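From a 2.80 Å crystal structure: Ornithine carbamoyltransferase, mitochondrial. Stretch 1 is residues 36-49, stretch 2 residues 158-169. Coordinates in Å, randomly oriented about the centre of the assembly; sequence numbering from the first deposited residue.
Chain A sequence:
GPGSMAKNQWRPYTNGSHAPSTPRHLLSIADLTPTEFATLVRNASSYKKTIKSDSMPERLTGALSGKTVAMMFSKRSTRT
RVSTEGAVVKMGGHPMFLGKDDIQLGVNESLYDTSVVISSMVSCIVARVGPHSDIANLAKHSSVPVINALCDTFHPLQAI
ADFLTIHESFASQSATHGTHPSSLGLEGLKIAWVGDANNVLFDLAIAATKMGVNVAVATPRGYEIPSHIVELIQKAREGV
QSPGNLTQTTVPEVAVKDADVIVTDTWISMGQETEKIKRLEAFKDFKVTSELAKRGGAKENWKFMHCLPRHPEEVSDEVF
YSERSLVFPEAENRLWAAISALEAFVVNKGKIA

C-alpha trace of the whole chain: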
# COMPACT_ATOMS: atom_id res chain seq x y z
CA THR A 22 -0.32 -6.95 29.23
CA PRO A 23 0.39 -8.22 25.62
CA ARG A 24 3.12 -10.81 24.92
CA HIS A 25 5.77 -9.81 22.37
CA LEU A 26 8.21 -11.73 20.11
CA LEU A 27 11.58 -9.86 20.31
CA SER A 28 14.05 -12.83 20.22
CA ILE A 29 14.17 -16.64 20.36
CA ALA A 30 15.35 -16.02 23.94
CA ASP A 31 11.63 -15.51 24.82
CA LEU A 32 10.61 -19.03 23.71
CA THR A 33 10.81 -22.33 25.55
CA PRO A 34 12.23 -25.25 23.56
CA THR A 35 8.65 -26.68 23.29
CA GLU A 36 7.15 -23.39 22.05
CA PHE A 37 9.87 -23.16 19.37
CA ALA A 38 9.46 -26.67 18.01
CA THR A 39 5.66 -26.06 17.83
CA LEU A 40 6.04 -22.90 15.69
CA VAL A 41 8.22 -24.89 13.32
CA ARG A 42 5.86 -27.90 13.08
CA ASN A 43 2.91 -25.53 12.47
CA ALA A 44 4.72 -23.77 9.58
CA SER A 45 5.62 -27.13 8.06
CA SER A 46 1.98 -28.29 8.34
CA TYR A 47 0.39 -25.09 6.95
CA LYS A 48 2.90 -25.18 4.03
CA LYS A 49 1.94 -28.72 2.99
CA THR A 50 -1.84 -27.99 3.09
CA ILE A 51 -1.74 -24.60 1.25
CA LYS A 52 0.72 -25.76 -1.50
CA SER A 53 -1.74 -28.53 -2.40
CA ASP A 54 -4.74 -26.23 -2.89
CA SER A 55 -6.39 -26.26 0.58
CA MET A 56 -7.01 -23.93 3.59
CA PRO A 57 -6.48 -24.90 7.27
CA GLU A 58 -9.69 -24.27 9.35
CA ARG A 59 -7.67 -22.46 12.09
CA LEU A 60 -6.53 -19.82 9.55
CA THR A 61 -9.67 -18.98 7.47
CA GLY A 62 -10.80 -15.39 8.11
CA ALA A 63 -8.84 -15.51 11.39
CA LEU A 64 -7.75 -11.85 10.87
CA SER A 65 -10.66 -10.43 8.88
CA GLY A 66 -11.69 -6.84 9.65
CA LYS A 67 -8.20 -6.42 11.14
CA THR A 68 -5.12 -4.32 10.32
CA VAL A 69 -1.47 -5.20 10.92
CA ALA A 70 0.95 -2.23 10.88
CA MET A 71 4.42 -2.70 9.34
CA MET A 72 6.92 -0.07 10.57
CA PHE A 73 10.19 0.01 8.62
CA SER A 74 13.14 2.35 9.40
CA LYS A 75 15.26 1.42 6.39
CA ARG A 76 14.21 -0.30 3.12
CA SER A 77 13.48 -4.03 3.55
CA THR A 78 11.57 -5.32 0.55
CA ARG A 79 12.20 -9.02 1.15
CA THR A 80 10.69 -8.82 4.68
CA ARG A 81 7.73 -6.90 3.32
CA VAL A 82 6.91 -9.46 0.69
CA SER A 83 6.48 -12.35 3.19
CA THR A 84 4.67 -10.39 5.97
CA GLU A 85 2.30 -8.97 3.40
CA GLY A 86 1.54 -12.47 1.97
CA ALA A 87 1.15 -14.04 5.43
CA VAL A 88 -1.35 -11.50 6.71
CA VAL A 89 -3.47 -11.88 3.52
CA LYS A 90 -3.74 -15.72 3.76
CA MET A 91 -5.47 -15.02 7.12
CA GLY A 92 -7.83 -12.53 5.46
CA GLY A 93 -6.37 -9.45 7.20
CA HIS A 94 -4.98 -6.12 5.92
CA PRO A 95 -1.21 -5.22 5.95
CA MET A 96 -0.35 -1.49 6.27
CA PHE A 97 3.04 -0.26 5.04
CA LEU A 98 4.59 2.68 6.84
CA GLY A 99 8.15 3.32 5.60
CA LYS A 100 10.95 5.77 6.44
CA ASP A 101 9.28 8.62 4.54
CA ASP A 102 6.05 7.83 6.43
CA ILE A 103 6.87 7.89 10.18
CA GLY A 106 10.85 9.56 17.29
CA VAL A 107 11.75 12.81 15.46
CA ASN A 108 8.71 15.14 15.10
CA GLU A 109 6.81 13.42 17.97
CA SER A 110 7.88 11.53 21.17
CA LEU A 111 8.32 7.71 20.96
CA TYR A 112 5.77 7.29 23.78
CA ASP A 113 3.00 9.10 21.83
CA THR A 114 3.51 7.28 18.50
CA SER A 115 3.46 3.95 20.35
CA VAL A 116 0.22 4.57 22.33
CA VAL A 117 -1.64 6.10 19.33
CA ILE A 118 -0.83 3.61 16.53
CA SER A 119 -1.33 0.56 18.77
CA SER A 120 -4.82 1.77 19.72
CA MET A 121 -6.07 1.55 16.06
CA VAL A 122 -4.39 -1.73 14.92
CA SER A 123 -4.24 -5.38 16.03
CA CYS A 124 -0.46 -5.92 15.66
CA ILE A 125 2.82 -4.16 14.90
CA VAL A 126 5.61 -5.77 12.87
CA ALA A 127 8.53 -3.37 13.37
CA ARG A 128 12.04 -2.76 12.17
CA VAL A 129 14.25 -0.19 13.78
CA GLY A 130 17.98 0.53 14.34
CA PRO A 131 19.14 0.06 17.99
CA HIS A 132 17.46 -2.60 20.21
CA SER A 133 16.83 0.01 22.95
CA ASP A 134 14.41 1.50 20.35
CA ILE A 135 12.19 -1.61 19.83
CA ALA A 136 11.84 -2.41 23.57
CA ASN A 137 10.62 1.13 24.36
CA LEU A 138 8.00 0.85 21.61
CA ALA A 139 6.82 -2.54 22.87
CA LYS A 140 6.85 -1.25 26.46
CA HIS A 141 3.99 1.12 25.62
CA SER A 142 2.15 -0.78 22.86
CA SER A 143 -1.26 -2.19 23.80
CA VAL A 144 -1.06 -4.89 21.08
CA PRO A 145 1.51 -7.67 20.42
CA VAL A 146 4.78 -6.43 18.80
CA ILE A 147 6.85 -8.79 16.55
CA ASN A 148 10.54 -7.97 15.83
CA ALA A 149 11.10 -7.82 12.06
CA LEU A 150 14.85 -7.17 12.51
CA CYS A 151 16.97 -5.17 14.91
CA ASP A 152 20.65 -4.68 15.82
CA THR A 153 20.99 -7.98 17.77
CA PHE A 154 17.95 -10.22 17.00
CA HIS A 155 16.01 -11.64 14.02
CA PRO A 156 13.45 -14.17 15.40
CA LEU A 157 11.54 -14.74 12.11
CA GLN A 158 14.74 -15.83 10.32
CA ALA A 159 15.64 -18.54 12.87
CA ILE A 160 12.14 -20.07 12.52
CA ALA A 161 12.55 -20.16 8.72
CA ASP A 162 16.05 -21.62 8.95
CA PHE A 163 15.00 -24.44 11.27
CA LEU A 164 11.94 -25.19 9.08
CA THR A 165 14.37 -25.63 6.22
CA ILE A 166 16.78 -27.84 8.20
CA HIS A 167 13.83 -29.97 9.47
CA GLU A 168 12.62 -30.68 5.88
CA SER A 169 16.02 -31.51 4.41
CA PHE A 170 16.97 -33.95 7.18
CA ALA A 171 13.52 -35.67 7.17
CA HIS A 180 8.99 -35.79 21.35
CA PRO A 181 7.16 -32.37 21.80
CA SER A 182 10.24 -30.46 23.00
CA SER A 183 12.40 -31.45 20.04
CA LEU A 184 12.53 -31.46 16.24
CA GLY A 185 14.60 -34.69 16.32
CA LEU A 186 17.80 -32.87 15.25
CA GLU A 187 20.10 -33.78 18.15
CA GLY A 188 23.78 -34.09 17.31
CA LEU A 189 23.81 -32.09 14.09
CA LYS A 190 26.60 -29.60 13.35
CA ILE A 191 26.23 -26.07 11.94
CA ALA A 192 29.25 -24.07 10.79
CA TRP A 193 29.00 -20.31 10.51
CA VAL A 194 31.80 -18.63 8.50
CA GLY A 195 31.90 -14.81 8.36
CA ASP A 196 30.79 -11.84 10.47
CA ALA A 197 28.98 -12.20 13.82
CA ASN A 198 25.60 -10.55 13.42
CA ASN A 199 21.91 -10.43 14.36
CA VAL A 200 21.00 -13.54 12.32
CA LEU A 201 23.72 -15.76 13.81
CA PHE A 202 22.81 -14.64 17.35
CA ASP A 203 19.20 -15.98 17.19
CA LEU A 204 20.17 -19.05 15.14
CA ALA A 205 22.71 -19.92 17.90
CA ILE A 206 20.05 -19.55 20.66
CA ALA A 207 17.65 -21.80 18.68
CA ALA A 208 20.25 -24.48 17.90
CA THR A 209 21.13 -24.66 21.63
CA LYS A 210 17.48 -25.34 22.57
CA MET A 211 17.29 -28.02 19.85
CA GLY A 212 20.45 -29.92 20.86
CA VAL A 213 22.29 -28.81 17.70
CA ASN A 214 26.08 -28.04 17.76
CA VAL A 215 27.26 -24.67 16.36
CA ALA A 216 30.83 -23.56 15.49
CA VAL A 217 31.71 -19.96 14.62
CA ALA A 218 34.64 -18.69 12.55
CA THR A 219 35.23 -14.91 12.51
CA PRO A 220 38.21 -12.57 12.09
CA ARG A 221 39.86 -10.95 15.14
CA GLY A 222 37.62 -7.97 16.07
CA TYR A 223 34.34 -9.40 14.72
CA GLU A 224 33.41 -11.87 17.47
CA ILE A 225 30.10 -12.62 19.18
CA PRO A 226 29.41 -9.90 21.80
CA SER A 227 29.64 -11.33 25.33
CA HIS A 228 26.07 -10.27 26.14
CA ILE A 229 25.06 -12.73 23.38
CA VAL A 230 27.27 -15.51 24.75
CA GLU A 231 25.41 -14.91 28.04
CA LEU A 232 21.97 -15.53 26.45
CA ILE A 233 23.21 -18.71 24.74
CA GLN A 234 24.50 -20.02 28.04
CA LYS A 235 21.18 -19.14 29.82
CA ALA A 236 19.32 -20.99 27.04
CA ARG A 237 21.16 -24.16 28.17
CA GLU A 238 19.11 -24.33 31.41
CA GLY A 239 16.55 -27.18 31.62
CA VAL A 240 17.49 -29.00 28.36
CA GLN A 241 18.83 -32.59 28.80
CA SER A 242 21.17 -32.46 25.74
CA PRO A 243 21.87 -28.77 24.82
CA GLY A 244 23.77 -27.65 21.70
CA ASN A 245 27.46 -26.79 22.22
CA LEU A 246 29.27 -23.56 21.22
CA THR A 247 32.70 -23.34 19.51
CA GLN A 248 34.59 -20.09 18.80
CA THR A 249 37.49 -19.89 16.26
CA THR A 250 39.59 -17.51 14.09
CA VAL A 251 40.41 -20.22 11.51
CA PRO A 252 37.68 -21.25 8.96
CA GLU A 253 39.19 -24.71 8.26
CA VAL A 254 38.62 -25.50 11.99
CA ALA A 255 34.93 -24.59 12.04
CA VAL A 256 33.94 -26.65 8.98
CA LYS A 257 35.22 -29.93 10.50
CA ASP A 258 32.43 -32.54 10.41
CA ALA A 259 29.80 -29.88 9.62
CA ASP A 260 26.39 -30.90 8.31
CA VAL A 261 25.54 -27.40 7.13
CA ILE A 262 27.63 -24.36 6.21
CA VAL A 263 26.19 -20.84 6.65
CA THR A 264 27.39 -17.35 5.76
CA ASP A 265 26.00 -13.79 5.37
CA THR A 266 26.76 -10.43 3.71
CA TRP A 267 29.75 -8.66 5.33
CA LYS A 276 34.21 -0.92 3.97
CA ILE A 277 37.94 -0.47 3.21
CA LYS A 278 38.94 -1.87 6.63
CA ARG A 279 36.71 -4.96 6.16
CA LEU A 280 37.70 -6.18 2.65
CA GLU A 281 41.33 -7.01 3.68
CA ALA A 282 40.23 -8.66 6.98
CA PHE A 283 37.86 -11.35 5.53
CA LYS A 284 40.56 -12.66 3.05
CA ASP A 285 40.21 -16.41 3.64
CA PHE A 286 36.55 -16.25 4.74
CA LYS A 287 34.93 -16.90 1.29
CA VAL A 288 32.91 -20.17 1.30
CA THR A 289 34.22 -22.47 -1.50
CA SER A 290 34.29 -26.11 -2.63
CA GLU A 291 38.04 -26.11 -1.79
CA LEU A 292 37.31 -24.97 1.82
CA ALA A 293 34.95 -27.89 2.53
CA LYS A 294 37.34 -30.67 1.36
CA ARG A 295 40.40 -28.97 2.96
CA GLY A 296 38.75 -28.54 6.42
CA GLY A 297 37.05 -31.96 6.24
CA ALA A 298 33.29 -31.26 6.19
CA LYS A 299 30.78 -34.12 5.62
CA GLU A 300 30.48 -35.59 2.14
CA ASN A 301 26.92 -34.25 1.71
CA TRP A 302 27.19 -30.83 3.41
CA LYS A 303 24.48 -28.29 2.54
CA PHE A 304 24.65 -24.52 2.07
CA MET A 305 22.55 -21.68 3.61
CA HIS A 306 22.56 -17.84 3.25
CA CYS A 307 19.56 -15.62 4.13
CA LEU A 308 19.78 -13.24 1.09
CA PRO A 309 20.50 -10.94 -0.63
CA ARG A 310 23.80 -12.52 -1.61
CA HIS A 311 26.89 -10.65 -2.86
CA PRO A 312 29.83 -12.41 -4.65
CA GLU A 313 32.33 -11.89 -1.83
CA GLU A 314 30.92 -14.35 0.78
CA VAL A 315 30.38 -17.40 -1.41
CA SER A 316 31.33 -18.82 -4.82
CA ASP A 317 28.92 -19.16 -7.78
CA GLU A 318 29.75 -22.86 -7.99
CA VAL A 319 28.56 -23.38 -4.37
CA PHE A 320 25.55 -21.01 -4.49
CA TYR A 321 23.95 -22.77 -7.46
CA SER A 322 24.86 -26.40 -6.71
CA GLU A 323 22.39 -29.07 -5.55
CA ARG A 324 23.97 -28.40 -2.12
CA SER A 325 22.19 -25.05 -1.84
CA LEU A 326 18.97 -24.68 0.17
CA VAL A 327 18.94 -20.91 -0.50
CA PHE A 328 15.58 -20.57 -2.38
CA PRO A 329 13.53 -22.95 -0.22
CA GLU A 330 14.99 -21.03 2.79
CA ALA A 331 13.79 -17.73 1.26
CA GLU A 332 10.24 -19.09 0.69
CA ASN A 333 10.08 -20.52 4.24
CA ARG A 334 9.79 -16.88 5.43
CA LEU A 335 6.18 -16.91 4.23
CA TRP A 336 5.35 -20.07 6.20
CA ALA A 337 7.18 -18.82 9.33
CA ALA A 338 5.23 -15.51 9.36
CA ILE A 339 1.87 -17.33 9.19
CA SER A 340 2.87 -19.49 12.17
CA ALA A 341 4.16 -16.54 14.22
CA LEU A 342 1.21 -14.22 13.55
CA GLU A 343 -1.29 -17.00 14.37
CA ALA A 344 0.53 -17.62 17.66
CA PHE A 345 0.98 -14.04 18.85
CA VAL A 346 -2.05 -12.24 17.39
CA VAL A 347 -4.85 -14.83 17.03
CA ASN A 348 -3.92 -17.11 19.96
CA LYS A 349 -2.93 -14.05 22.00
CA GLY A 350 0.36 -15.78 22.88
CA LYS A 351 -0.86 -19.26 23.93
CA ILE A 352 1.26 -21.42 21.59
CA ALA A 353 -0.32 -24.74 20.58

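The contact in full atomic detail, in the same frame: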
# COMPACT_ATOMS: atom_id res chain seq x y z
N GLU A 36 7.79 -24.45 22.82
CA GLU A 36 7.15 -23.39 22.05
C GLU A 36 7.83 -23.20 20.68
O GLU A 36 7.14 -22.86 19.70
CB GLU A 36 7.16 -22.06 22.82
CG GLU A 36 6.12 -21.92 23.94
CD GLU A 36 6.38 -20.68 24.82
OE1 GLU A 36 7.53 -20.15 24.78
OE2 GLU A 36 5.45 -20.25 25.57
N PHE A 37 9.15 -23.39 20.61
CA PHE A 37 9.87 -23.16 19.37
C PHE A 37 9.67 -24.31 18.38
O PHE A 37 9.48 -24.08 17.18
CB PHE A 37 11.37 -22.93 19.62
CG PHE A 37 12.16 -22.61 18.37
CD1 PHE A 37 12.20 -21.31 17.87
CD2 PHE A 37 12.83 -23.60 17.67
CE1 PHE A 37 12.91 -21.02 16.70
CE2 PHE A 37 13.54 -23.31 16.51
CZ PHE A 37 13.58 -22.02 16.03
N ALA A 38 9.70 -25.54 18.88
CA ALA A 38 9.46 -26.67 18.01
C ALA A 38 8.04 -26.63 17.43
O ALA A 38 7.83 -27.00 16.25
CB ALA A 38 9.73 -27.96 18.72
N THR A 39 7.08 -26.16 18.23
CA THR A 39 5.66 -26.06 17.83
C THR A 39 5.43 -25.05 16.69
O THR A 39 4.66 -25.32 15.75
CB THR A 39 4.76 -25.77 19.06
OG1 THR A 39 4.83 -26.87 19.97
CG2 THR A 39 3.31 -25.56 18.66
N LEU A 40 6.11 -23.90 16.77
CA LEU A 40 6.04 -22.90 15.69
C LEU A 40 6.57 -23.49 14.38
O LEU A 40 6.00 -23.26 13.29
CB LEU A 40 6.81 -21.62 16.07
CG LEU A 40 6.26 -20.71 17.19
CD1 LEU A 40 7.14 -19.49 17.38
CD2 LEU A 40 4.84 -20.27 16.91
N VAL A 41 7.63 -24.28 14.48
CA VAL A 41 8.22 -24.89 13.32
C VAL A 41 7.31 -25.99 12.75
O VAL A 41 7.04 -26.01 11.54
CB VAL A 41 9.70 -25.35 13.58
CG1 VAL A 41 10.26 -26.14 12.41
CG2 VAL A 41 10.59 -24.13 13.82
N ARG A 42 6.80 -26.89 13.60
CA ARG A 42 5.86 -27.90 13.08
C ARG A 42 4.63 -27.26 12.41
O ARG A 42 4.24 -27.67 11.32
CB ARG A 42 5.45 -28.91 14.14
CG ARG A 42 6.56 -29.92 14.47
CD ARG A 42 6.16 -30.91 15.56
NE ARG A 42 5.96 -30.26 16.85
CZ ARG A 42 6.75 -30.42 17.91
NH1 ARG A 42 7.80 -31.23 17.85
NH2 ARG A 42 6.47 -29.77 19.03
N ASN A 43 4.06 -26.23 13.05
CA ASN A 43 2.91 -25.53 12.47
C ASN A 43 3.17 -24.96 11.06
O ASN A 43 2.34 -25.14 10.15
CB ASN A 43 2.34 -24.46 13.44
CG ASN A 43 1.76 -25.05 14.74
OD1 ASN A 43 1.69 -26.28 14.93
ND2 ASN A 43 1.37 -24.17 15.66
N ALA A 44 4.33 -24.31 10.88
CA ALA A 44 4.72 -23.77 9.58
C ALA A 44 4.85 -24.89 8.55
O ALA A 44 4.32 -24.79 7.43
CB ALA A 44 6.01 -22.95 9.68
N SER A 45 5.51 -25.98 8.93
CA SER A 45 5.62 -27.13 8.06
C SER A 45 4.24 -27.67 7.60
O SER A 45 4.03 -27.96 6.40
CB SER A 45 6.39 -28.23 8.75
OG SER A 45 6.49 -29.32 7.88
N SER A 46 3.33 -27.81 8.57
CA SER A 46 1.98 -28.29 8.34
C SER A 46 1.18 -27.37 7.40
O SER A 46 0.60 -27.83 6.40
CB SER A 46 1.27 -28.41 9.68
OG SER A 46 0.00 -29.04 9.54
N TYR A 47 1.15 -26.07 7.73
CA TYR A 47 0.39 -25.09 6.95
C TYR A 47 0.89 -25.03 5.49
O TYR A 47 0.08 -24.89 4.55
CB TYR A 47 0.42 -23.70 7.60
CG TYR A 47 -0.17 -23.61 9.01
CD1 TYR A 47 -1.24 -24.44 9.41
CD2 TYR A 47 0.31 -22.68 9.93
CE1 TYR A 47 -1.78 -24.37 10.71
CE2 TYR A 47 -0.23 -22.60 11.24
CZ TYR A 47 -1.28 -23.44 11.61
OH TYR A 47 -1.81 -23.36 12.89
N LYS A 48 2.21 -25.16 5.34
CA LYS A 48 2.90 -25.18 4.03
C LYS A 48 2.44 -26.34 3.14
O LYS A 48 2.14 -26.17 1.96
CB LYS A 48 4.43 -25.24 4.26
CG LYS A 48 5.26 -25.60 3.02
CD LYS A 48 6.74 -25.32 3.22
CE LYS A 48 7.51 -25.61 1.92
NZ LYS A 48 9.00 -25.68 2.15
N LYS A 49 2.36 -27.53 3.73
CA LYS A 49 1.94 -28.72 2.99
C LYS A 49 0.47 -28.63 2.53
O LYS A 49 0.15 -28.98 1.40
CB LYS A 49 2.21 -29.98 3.82
CG LYS A 49 2.63 -31.16 3.01
CD LYS A 49 2.14 -32.48 3.57
CE LYS A 49 1.92 -33.47 2.40
NZ LYS A 49 1.90 -34.91 2.78
N GLN A 158 13.75 -15.14 11.15
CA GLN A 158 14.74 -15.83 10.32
C GLN A 158 15.10 -17.22 10.87
O GLN A 158 15.14 -18.21 10.12
CB GLN A 158 15.99 -14.97 10.13
CG GLN A 158 16.96 -15.58 9.11
CD GLN A 158 16.39 -15.61 7.67
OE1 GLN A 158 15.79 -14.63 7.21
NE2 GLN A 158 16.59 -16.74 6.97
N ALA A 159 15.35 -17.28 12.18
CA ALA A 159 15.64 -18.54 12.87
C ALA A 159 14.53 -19.60 12.62
O ALA A 159 14.82 -20.77 12.30
CB ALA A 159 15.83 -18.30 14.36
N ILE A 160 13.27 -19.17 12.73
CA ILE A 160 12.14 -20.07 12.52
C ILE A 160 12.18 -20.62 11.08
O ILE A 160 12.04 -21.83 10.87
CB ILE A 160 10.79 -19.37 12.84
CG1 ILE A 160 10.75 -18.91 14.30
CG2 ILE A 160 9.64 -20.31 12.57
CD1 ILE A 160 9.66 -17.88 14.65
N ALA A 161 12.39 -19.73 10.11
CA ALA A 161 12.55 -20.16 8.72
C ALA A 161 13.70 -21.14 8.54
O ALA A 161 13.55 -22.18 7.89
CB ALA A 161 12.74 -18.96 7.82
N ASP A 162 14.86 -20.80 9.13
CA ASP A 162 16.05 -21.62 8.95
C ASP A 162 15.86 -23.02 9.51
O ASP A 162 16.21 -24.01 8.85
CB ASP A 162 17.28 -20.92 9.50
CG ASP A 162 17.69 -19.74 8.65
OD1 ASP A 162 17.05 -19.52 7.60
OD2 ASP A 162 18.65 -19.02 9.03
N PHE A 163 15.27 -23.12 10.70
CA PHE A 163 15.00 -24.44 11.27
C PHE A 163 13.90 -25.23 10.54
O PHE A 163 14.00 -26.45 10.45
CB PHE A 163 14.84 -24.41 12.81
CG PHE A 163 16.14 -24.59 13.52
CD1 PHE A 163 17.04 -23.54 13.64
CD2 PHE A 163 16.51 -25.84 14.03
CE1 PHE A 163 18.28 -23.72 14.28
CE2 PHE A 163 17.76 -26.03 14.66
CZ PHE A 163 18.63 -24.97 14.78
N LEU A 164 12.90 -24.54 9.98
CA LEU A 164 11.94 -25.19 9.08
C LEU A 164 12.67 -25.87 7.94
O LEU A 164 12.34 -27.00 7.57
CB LEU A 164 10.94 -24.19 8.49
CG LEU A 164 9.91 -24.73 7.46
CD1 LEU A 164 9.17 -25.99 7.96
CD2 LEU A 164 8.89 -23.68 7.09
N THR A 165 13.66 -25.17 7.39
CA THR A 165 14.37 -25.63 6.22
C THR A 165 15.19 -26.86 6.60
O THR A 165 15.15 -27.87 5.90
CB THR A 165 15.30 -24.55 5.66
OG1 THR A 165 14.59 -23.30 5.59
CG2 THR A 165 15.78 -24.92 4.28
N ILE A 166 15.91 -26.76 7.72
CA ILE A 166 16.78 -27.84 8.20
C ILE A 166 15.92 -29.09 8.46
O ILE A 166 16.25 -30.18 7.98
CB ILE A 166 17.65 -27.40 9.45
CG1 ILE A 166 18.62 -26.27 9.05
CG2 ILE A 166 18.41 -28.58 10.10
CD1 ILE A 166 19.19 -25.46 10.22
N HIS A 167 14.80 -28.91 9.17
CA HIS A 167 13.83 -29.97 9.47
C HIS A 167 13.28 -30.74 8.25
O HIS A 167 13.00 -31.93 8.35
CB HIS A 167 12.68 -29.40 10.33
CG HIS A 167 11.55 -30.36 10.57
ND1 HIS A 167 10.33 -30.25 9.93
CD2 HIS A 167 11.44 -31.42 11.40
CE1 HIS A 167 9.52 -31.21 10.35
NE2 HIS A 167 10.18 -31.94 11.24
N GLU A 168 13.09 -30.05 7.12
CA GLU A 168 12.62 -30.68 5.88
C GLU A 168 13.72 -31.50 5.19
O GLU A 168 13.45 -32.58 4.63
CB GLU A 168 12.18 -29.61 4.88
CG GLU A 168 10.78 -29.07 5.02
CD GLU A 168 10.49 -27.98 3.97
OE1 GLU A 168 11.45 -27.34 3.45
OE2 GLU A 168 9.29 -27.77 3.69
N SER A 169 14.93 -30.97 5.20
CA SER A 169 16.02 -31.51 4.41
C SER A 169 16.63 -32.72 5.08
O SER A 169 17.13 -33.61 4.40
CB SER A 169 17.07 -30.44 4.14
OG SER A 169 18.20 -31.01 3.51
O HOH W 1 7.30 -28.83 5.04

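Two helices, residues 36-49 and 158-169, cross at -66° with their axes 9.4 Å apart at closest approach. The nearest CA pair is Val41 CA and Leu164 CA, at 5.6 Å, and the contact buries 581 Å² in total. Apolar side chains fill most of it, and a single salt bridge lies at the C-terminal end of both segments.

At the crossing, Val41 has its CA-to-CB bond sideways to the partner helix. With chi1 at 173° (t), Val41 CG1 lies 3.8 Å from Leu164 CA, while Val41 CG2 lies 4.0 Å from Ile160 O and 4.1 Å from Ile160 CG2. Both methyls therefore pack against the other helix, and the short, branched side chain suits a place where the backbones come so near. Leu164 also starts sideways, but chi1 t and chi2 p (49°) bring its end nearer: CD2 reaches 3.9 Å from Ala44 CB, and CD1 reaches 3.7 Å from Ser45 CB. The small side chains of Ala44 and Ser45 leave room for these two methyls.

Toward the N-terminal ends, Phe37 spans a wider gap. Its CA-to-CB bond is sideways, yet chi1 at -176° (t) extends the ring so that Phe37 CE1 lies 3.9 Å from Ile160 CG1 and Phe37 CE2 lies 4.1 Å from Phe163 CB. The edge of the Phe37 ring points toward the face of Phe163 in an offset edge-to-face pair, with centroids 6.0 Å apart and planes at 79°. Phe163 sets out toward the partner, but its end leads away, which leaves its CB beside the Phe37 edge. Ile160, with chi1 m and chi2 t, extends CD1 to within 4.0 Å of Leu40 CD1. All these phenylalanine, leucine, isoleucine and valine side chains are buried, as befits groups without polar atoms.

The polar end is built differently. The CA-to-CB bond of Lys48 points toward the other helix, and the side chain is fully extended, all four chi angles t, so that its NZ donates a hydrogen bond to Glu168 OE2 at 2.6 Å, part of a salt bridge. Glu168 meets it with chi1 m (-84°), chi2 t and chi3 at -23°. Water 1 adds a bridge, donating to Glu168 OE2 at 2.6 Å and hydrogen-bonding Ser45 OG at 3.0 Å; chi1 t places that hydroxyl within reach. Ser45 OG also sits at the edge of the His167 ring, 4.3 Å from His167 CE1, a packing contact. These four residues are partly exposed, a setting that suits charged and polar groups.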